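Local coordinates for invasion-associated protein B (Bartonella henselae, PDB 3DTD) that is of unknown biochemical function but, as an invasion-associated locus B family protein, probably takes part in the entry of the bacterium into host cells, at residues C[30-35]-C[45-50]; C[58-63]-C[148-153]; C[64-69]-C[161-166]. All coordinates share one frame; numbering follows the deposited sequence.

Overall arrangement
Each contact uses one of the neighbouring strands 42-52 and 58-66 of the larger antiparallel sheet. Contact 1, partly buried, lies within that sheet, joining the hairpin strands 32-39 and 42-52 by backbone hydrogen bonds and by side-chain bonds at N35, H48 and R49. Contacts 2 and 3 both use strand 58-66, their centres about 20 Å apart, and neither has a hydrogen bond across it. Contact 2 is the buried one, apolar packing of that strand against strand 144-151 of the smaller sheet. Contact 3, partly buried, sets the far end of the strand against helix 155-168, where aliphatic contacts give way to a glutamine amide. Contact 1 touches both others, through R49 to M62 and M47 to V64.

Contact 1: residues C[30-35]-C[45-50]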
# COMPACT_ATOMS: atom_id res chain seq x y z
N GLY C 30 40.12 -2.15 4.70
CA GLY C 30 40.10 -1.80 3.29
C GLY C 30 38.73 -2.08 2.72
O GLY C 30 37.74 -1.47 3.13
N LEU C 31 38.68 -3.03 1.79
CA LEU C 31 37.42 -3.44 1.17
C LEU C 31 36.86 -4.71 1.82
O LEU C 31 35.77 -5.16 1.47
CB LEU C 31 37.61 -3.64 -0.34
CG LEU C 31 37.94 -2.40 -1.18
CD1 LEU C 31 38.25 -2.80 -2.61
CD2 LEU C 31 36.82 -1.37 -1.16
N TRP C 32 37.59 -5.26 2.78
CA TRP C 32 37.20 -6.51 3.42
C TRP C 32 36.54 -6.31 4.78
O TRP C 32 36.89 -5.38 5.51
CB TRP C 32 38.40 -7.46 3.51
CG TRP C 32 38.68 -8.11 2.21
CD1 TRP C 32 39.32 -7.56 1.13
CD2 TRP C 32 38.31 -9.44 1.81
NE1 TRP C 32 39.37 -8.46 0.10
CE2 TRP C 32 38.76 -9.63 0.49
CE3 TRP C 32 37.64 -10.50 2.45
CZ2 TRP C 32 38.57 -10.82 -0.21
CZ3 TRP C 32 37.46 -11.69 1.76
CH2 TRP C 32 37.92 -11.84 0.44
N SER C 33 35.58 -7.17 5.09
CA SER C 33 34.83 -7.11 6.34
C SER C 33 35.06 -8.35 7.21
O SER C 33 35.32 -9.43 6.69
CB SER C 33 33.34 -6.93 6.08
OG SER C 33 33.07 -5.74 5.35
N ILE C 34 34.96 -8.18 8.52
CA ILE C 34 35.07 -9.28 9.48
C ILE C 34 33.89 -9.30 10.45
O ILE C 34 33.56 -8.29 11.08
CB ILE C 34 36.42 -9.25 10.26
CG1 ILE C 34 37.58 -9.57 9.33
CG2 ILE C 34 36.42 -10.26 11.43
CD1 ILE C 34 38.93 -9.32 9.93
N ASN C 35 33.24 -10.46 10.53
CA ASN C 35 32.18 -10.70 11.50
C ASN C 35 32.45 -11.98 12.28
O ASN C 35 32.93 -12.97 11.72
CB ASN C 35 30.82 -10.78 10.81
CG ASN C 35 30.31 -9.42 10.37
OD1 ASN C 35 30.44 -9.04 9.21
ND2 ASN C 35 29.73 -8.68 11.31
N CYS C 45 35.19 -16.59 13.48
CA CYS C 45 35.28 -15.32 12.79
C CYS C 45 35.51 -15.54 11.31
O CYS C 45 36.35 -16.34 10.91
CB CYS C 45 36.39 -14.46 13.39
SG CYS C 45 36.10 -14.03 15.12
N PHE C 46 34.75 -14.82 10.49
CA PHE C 46 34.90 -14.93 9.05
C PHE C 46 35.22 -13.61 8.35
O PHE C 46 34.89 -12.53 8.84
CB PHE C 46 33.72 -15.67 8.39
CG PHE C 46 32.37 -15.04 8.63
CD1 PHE C 46 31.81 -14.19 7.68
CD2 PHE C 46 31.64 -15.33 9.78
CE1 PHE C 46 30.55 -13.62 7.88
CE2 PHE C 46 30.39 -14.76 10.00
CZ PHE C 46 29.84 -13.90 9.05
N MET C 47 35.86 -13.74 7.20
CA MET C 47 36.41 -12.66 6.42
C MET C 47 35.62 -12.63 5.13
O MET C 47 35.55 -13.63 4.43
CB MET C 47 37.84 -13.05 6.09
CG MET C 47 38.83 -11.96 5.90
SD MET C 47 40.44 -12.72 5.57
CE MET C 47 40.86 -11.68 4.19
N HIS C 48 35.00 -11.50 4.80
CA HIS C 48 34.10 -11.48 3.64
C HIS C 48 34.11 -10.21 2.80
O HIS C 48 34.48 -9.14 3.26
CB HIS C 48 32.67 -11.87 4.03
CG HIS C 48 32.05 -10.98 5.05
ND1 HIS C 48 31.17 -9.97 4.71
CD2 HIS C 48 32.18 -10.93 6.39
CE1 HIS C 48 30.78 -9.35 5.81
NE2 HIS C 48 31.38 -9.91 6.84
N ARG C 49 33.67 -10.37 1.55
CA ARG C 49 33.66 -9.32 0.54
C ARG C 49 32.57 -9.61 -0.50
O ARG C 49 32.46 -10.73 -1.00
CB ARG C 49 35.03 -9.25 -0.14
CG ARG C 49 35.09 -8.44 -1.43
CD ARG C 49 35.48 -7.00 -1.16
NE ARG C 49 35.11 -6.11 -2.25
CZ ARG C 49 34.48 -4.94 -2.10
NH1 ARG C 49 34.15 -4.49 -0.90
NH2 ARG C 49 34.20 -4.22 -3.17
N GLN C 50 31.76 -8.63 -0.83
CA GLN C 50 30.92 -8.77 -1.97
C GLN C 50 31.17 -7.75 -3.01
O GLN C 50 31.60 -6.69 -2.72
CB GLN C 50 29.47 -8.90 -1.59
CG GLN C 50 28.88 -7.72 -1.03
CD GLN C 50 27.60 -7.99 -0.36
OE1 GLN C 50 26.93 -7.10 0.04
NE2 GLN C 50 27.25 -9.23 -0.23
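This is an antiparallel strand pairing within the larger sheet, between the two arms of the hairpin formed by strands 32-39 and 42-52. S33 with H48 and N35 with F46 are hydrogen-bonded pairs, and the F46 N to N35 O bond, 2.9 Å, is nearly straight at 173°; I34 and M47 form the non-hydrogen-bonded pair between them. On the face bearing S33, N35, F46 and H48, imidazole and amide lie almost coplanar: H48 NE2 gives its N-H to a lone pair of N35 OD1 at 2.7 Å, while S33 CB sits over one face of the imidazole, toward its rim. N35 ND2, bonded to T26, helps hold the amide's orientation. The W32 indole is sandwiched, with R49 CB centred over the six-membered ring on one face, 3.6 Å from its centroid, and M47 CE over the opposite face. Its NE1 bonds to Q151 O, so a large aromatic with one polar atom suits this buried place. R49 bends at chi2 (93°), bringing NH1 to a lone pair of L31 O at 2.9 Å; its NE forms a salt bridge with E51. The whole is a beta hairpin whose two strands are also joined covalently, by the C36-C45 disulfide.

Contact 2: residues C[58-63]-C[148-153]; sequences VVVAMS and LFVQLN
L148 opens this segment with its side chain directed at strand 58-66: CD1 lies 4.3 Å from V59 CG1, and CG is near V60 CG1. A classic beta bulge, in which V59 and V60 both face E51, presents the two adjacent valines to L148, and a long branched leucine suits this position because it can touch both. At F149 the backbone makes the approach, its O standing 3.7 Å from V60 CG1, while the aromatic side chain leaves from the other side of the strand and stacks on H130. V150 turns back toward strand 58-66 and carries the centre of the contact. Its CG2 lies beside the backbone N and meets V60 CG2 at 4.2 Å, the two valines crossing obliquely. The same V150 methyl lies 4.3 Å from M62 CE, the tip of a flexible chain extended through chi1 and chi2 and bent only at its last torsion (chi3 -75°). Compact beta-branched valines thus pack at the middle, and methionine spans the wider separation beside them. Beyond V150 the segment draws away, and the backbone N of Q151 bonds to E51 OE2. With strand axes 7.7 Å apart, inclined at 59°, and no hydrogen bond across, this is face-to-face packing of two sheets, as in a beta sandwich, consistent with the E-set clan.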
# COMPACT_ATOMS: atom_id res chain seq x y z
N VAL C 58 24.36 -7.60 -5.87
CA VAL C 58 25.50 -8.51 -5.66
C VAL C 58 25.62 -9.53 -6.80
O VAL C 58 24.68 -10.26 -7.09
CB VAL C 58 25.40 -9.23 -4.29
CG1 VAL C 58 26.62 -10.10 -4.03
CG2 VAL C 58 25.22 -8.22 -3.16
N VAL C 59 26.79 -9.55 -7.42
CA VAL C 59 27.08 -10.45 -8.54
C VAL C 59 28.02 -11.58 -8.08
O VAL C 59 27.82 -12.75 -8.43
CB VAL C 59 27.70 -9.67 -9.74
CG1 VAL C 59 27.96 -10.58 -10.93
CG2 VAL C 59 26.79 -8.53 -10.15
N VAL C 60 29.02 -11.22 -7.29
CA VAL C 60 29.98 -12.18 -6.75
C VAL C 60 30.28 -11.87 -5.27
O VAL C 60 30.32 -10.71 -4.88
CB VAL C 60 31.25 -12.30 -7.68
CG1 VAL C 60 31.84 -10.95 -8.00
CG2 VAL C 60 32.31 -13.22 -7.11
N ALA C 61 30.43 -12.92 -4.47
CA ALA C 61 30.73 -12.79 -3.04
C ALA C 61 31.77 -13.83 -2.61
O ALA C 61 31.89 -14.89 -3.22
CB ALA C 61 29.45 -12.94 -2.21
N MET C 62 32.53 -13.50 -1.57
CA MET C 62 33.54 -14.41 -1.05
C MET C 62 33.53 -14.36 0.47
O MET C 62 33.54 -13.28 1.05
CB MET C 62 34.93 -14.05 -1.60
CG MET C 62 36.08 -14.88 -1.01
SD MET C 62 37.62 -14.83 -1.95
CE MET C 62 37.15 -15.88 -3.31
N SER C 63 33.48 -15.53 1.10
CA SER C 63 33.54 -15.64 2.56
C SER C 63 34.58 -16.68 2.95
O SER C 63 34.63 -17.76 2.37
CB SER C 63 32.16 -16.01 3.13
OG SER C 63 32.08 -15.70 4.51
N LEU C 148 34.83 -11.09 -14.26
CA LEU C 148 34.52 -11.07 -12.84
C LEU C 148 35.77 -11.25 -11.98
O LEU C 148 36.71 -11.94 -12.37
CB LEU C 148 33.49 -12.15 -12.50
CG LEU C 148 31.99 -11.83 -12.38
CD1 LEU C 148 31.47 -10.87 -13.45
CD2 LEU C 148 31.23 -13.14 -12.41
N PHE C 149 35.76 -10.61 -10.81
CA PHE C 149 36.91 -10.61 -9.90
C PHE C 149 36.47 -10.32 -8.47
O PHE C 149 35.34 -9.88 -8.23
CB PHE C 149 37.97 -9.57 -10.34
CG PHE C 149 37.41 -8.21 -10.63
CD1 PHE C 149 37.18 -7.29 -9.61
CD2 PHE C 149 37.09 -7.85 -11.94
CE1 PHE C 149 36.65 -6.05 -9.88
CE2 PHE C 149 36.56 -6.60 -12.22
CZ PHE C 149 36.33 -5.71 -11.19
N VAL C 150 37.37 -10.60 -7.53
CA VAL C 150 37.23 -10.13 -6.16
C VAL C 150 38.41 -9.19 -5.88
O VAL C 150 39.56 -9.55 -6.13
CB VAL C 150 37.21 -11.32 -5.14
CG1 VAL C 150 37.10 -10.81 -3.71
CG2 VAL C 150 36.04 -12.26 -5.44
N GLN C 151 38.12 -7.99 -5.41
CA GLN C 151 39.17 -7.01 -5.10
C GLN C 151 39.83 -7.37 -3.77
O GLN C 151 39.15 -7.70 -2.80
CB GLN C 151 38.59 -5.60 -5.04
CG GLN C 151 37.98 -5.11 -6.33
CD GLN C 151 37.41 -3.71 -6.22
OE1 GLN C 151 38.13 -2.73 -6.35
NE2 GLN C 151 36.11 -3.62 -5.96
N LEU C 152 41.16 -7.32 -3.75
CA LEU C 152 41.95 -7.82 -2.62
C LEU C 152 42.51 -6.75 -1.68
O LEU C 152 43.28 -7.07 -0.78
CB LEU C 152 43.08 -8.73 -3.13
CG LEU C 152 42.69 -9.99 -3.92
CD1 LEU C 152 43.93 -10.62 -4.55
CD2 LEU C 152 41.93 -11.00 -3.06
N ASN C 153 42.12 -5.49 -1.89
CA ASN C 153 42.56 -4.41 -1.01
C ASN C 153 42.04 -4.59 0.42
O ASN C 153 40.83 -4.52 0.67
CB ASN C 153 42.15 -3.03 -1.56
CG ASN C 153 42.70 -1.89 -0.72
OD1 ASN C 153 42.00 -1.34 0.13
ND2 ASN C 153 43.96 -1.54 -0.94

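Contact 3: residues C[64-69]-C[161-166]; sequences VVLNAD and RLIALQ
L66 directs its side chain at helix 155-168 from the last residue of strand 58-66. Its CB lies 4.3 Å from L162 CD2, the branch that also approaches V64 O. CG stands anti to the backbone N (chi1 -153°), and this carries CD1 to the helix surface. There CD1 meets I163 CG1 at 3.6 Å, the two chains crossing obliquely, and lies 4.0 Å from L162 O. The same methyl touches the amide of Q166, with OE1 at 3.5 Å, the two side chains crossing at about a right angle. Leucine suits the position because one branched side chain can pack against two apolar residues of the helix and the flank of a third. Q166, extended beyond CG, reaches over the chain leaving the strand. Its NE2 comes 3.2 Å from L66 O, but the angle is too poor for a hydrogen bond; glutamine here supplies a long arm that packs beside N67 and A68. N67 directs its CB away from the helix, and its ND2 bonds to V71 O, just before strand 72-78, and to S73 OG, within it. The helix runs at 47° to the strand end; L162 also packs on I34 and M47, so helix 155-168 covers strands 32-39, 42-52 and 58-66 together.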
# COMPACT_ATOMS: atom_id res chain seq x y z
N VAL C 64 35.41 -16.34 3.93
CA VAL C 64 36.63 -17.08 4.22
C VAL C 64 36.93 -17.19 5.73
O VAL C 64 36.73 -16.23 6.47
CB VAL C 64 37.82 -16.49 3.38
CG1 VAL C 64 39.08 -16.24 4.21
CG2 VAL C 64 38.10 -17.36 2.16
N VAL C 65 37.34 -18.38 6.17
CA VAL C 65 37.78 -18.60 7.55
C VAL C 65 39.22 -19.09 7.61
O VAL C 65 39.75 -19.65 6.65
CB VAL C 65 36.87 -19.61 8.32
CG1 VAL C 65 35.48 -19.03 8.55
CG2 VAL C 65 36.78 -20.97 7.61
N LEU C 66 39.86 -18.85 8.76
CA LEU C 66 41.19 -19.36 9.05
C LEU C 66 41.06 -20.60 9.93
O LEU C 66 40.61 -20.52 11.08
CB LEU C 66 42.01 -18.29 9.78
CG LEU C 66 43.54 -18.19 9.74
CD1 LEU C 66 44.03 -17.83 11.13
CD2 LEU C 66 44.29 -19.41 9.20
N ASN C 67 41.45 -21.75 9.39
CA ASN C 67 41.36 -23.01 10.12
C ASN C 67 42.51 -23.18 11.11
O ASN C 67 43.55 -22.53 10.99
CB ASN C 67 41.29 -24.20 9.16
CG ASN C 67 40.09 -24.12 8.24
OD1 ASN C 67 38.95 -24.30 8.68
ND2 ASN C 67 40.33 -23.86 6.96
N ALA C 68 42.30 -24.09 12.07
CA ALA C 68 43.22 -24.35 13.18
C ALA C 68 44.65 -24.72 12.76
O ALA C 68 45.60 -24.44 13.49
CB ALA C 68 42.65 -25.42 14.10
N ASP C 69 44.79 -25.33 11.58
CA ASP C 69 46.09 -25.74 11.05
C ASP C 69 46.74 -24.70 10.12
O ASP C 69 47.78 -24.96 9.52
CB ASP C 69 45.99 -27.11 10.36
CG ASP C 69 45.01 -27.11 9.19
OD1 ASP C 69 43.81 -26.81 9.40
OD2 ASP C 69 45.44 -27.43 8.06
N ARG C 161 44.10 -9.89 11.29
CA ARG C 161 43.09 -9.78 12.34
C ARG C 161 42.45 -11.13 12.65
O ARG C 161 42.20 -11.44 13.82
CB ARG C 161 42.03 -8.74 11.94
CG ARG C 161 40.91 -8.51 12.94
CD ARG C 161 41.41 -8.06 14.29
NE ARG C 161 40.30 -7.78 15.20
CZ ARG C 161 40.38 -7.81 16.52
NH1 ARG C 161 41.53 -8.13 17.12
NH2 ARG C 161 39.31 -7.55 17.25
N LEU C 162 42.21 -11.94 11.62
CA LEU C 162 41.70 -13.30 11.77
C LEU C 162 42.67 -14.21 12.53
O LEU C 162 42.23 -15.07 13.31
CB LEU C 162 41.36 -13.90 10.40
CG LEU C 162 39.91 -14.27 10.10
CD1 LEU C 162 38.91 -13.16 10.36
CD2 LEU C 162 39.78 -14.79 8.68
N ILE C 163 43.97 -14.02 12.30
CA ILE C 163 45.02 -14.72 13.03
C ILE C 163 45.02 -14.31 14.50
O ILE C 163 45.10 -15.16 15.39
CB ILE C 163 46.42 -14.50 12.37
CG1 ILE C 163 46.46 -15.13 10.98
CG2 ILE C 163 47.55 -15.09 13.23
CD1 ILE C 163 47.51 -14.56 10.04
N ALA C 164 44.89 -13.01 14.74
CA ALA C 164 44.82 -12.42 16.08
C ALA C 164 43.58 -12.84 16.88
O ALA C 164 43.65 -12.97 18.10
CB ALA C 164 44.91 -10.90 15.99
N LEU C 165 42.46 -13.04 16.18
CA LEU C 165 41.22 -13.48 16.83
C LEU C 165 41.25 -14.97 17.21
O LEU C 165 40.51 -15.39 18.11
CB LEU C 165 40.00 -13.17 15.96
CG LEU C 165 39.54 -11.71 15.91
CD1 LEU C 165 38.74 -11.42 14.65
CD2 LEU C 165 38.74 -11.32 17.16
N GLN C 166 42.08 -15.75 16.53
CA GLN C 166 42.29 -17.16 16.86
C GLN C 166 43.05 -17.33 18.18
O GLN C 166 42.76 -18.24 18.95
CB GLN C 166 43.05 -17.89 15.75
CG GLN C 166 42.16 -18.66 14.78
CD GLN C 166 42.88 -19.85 14.15
OE1 GLN C 166 44.09 -19.83 13.95
NE2 GLN C 166 42.12 -20.89 13.84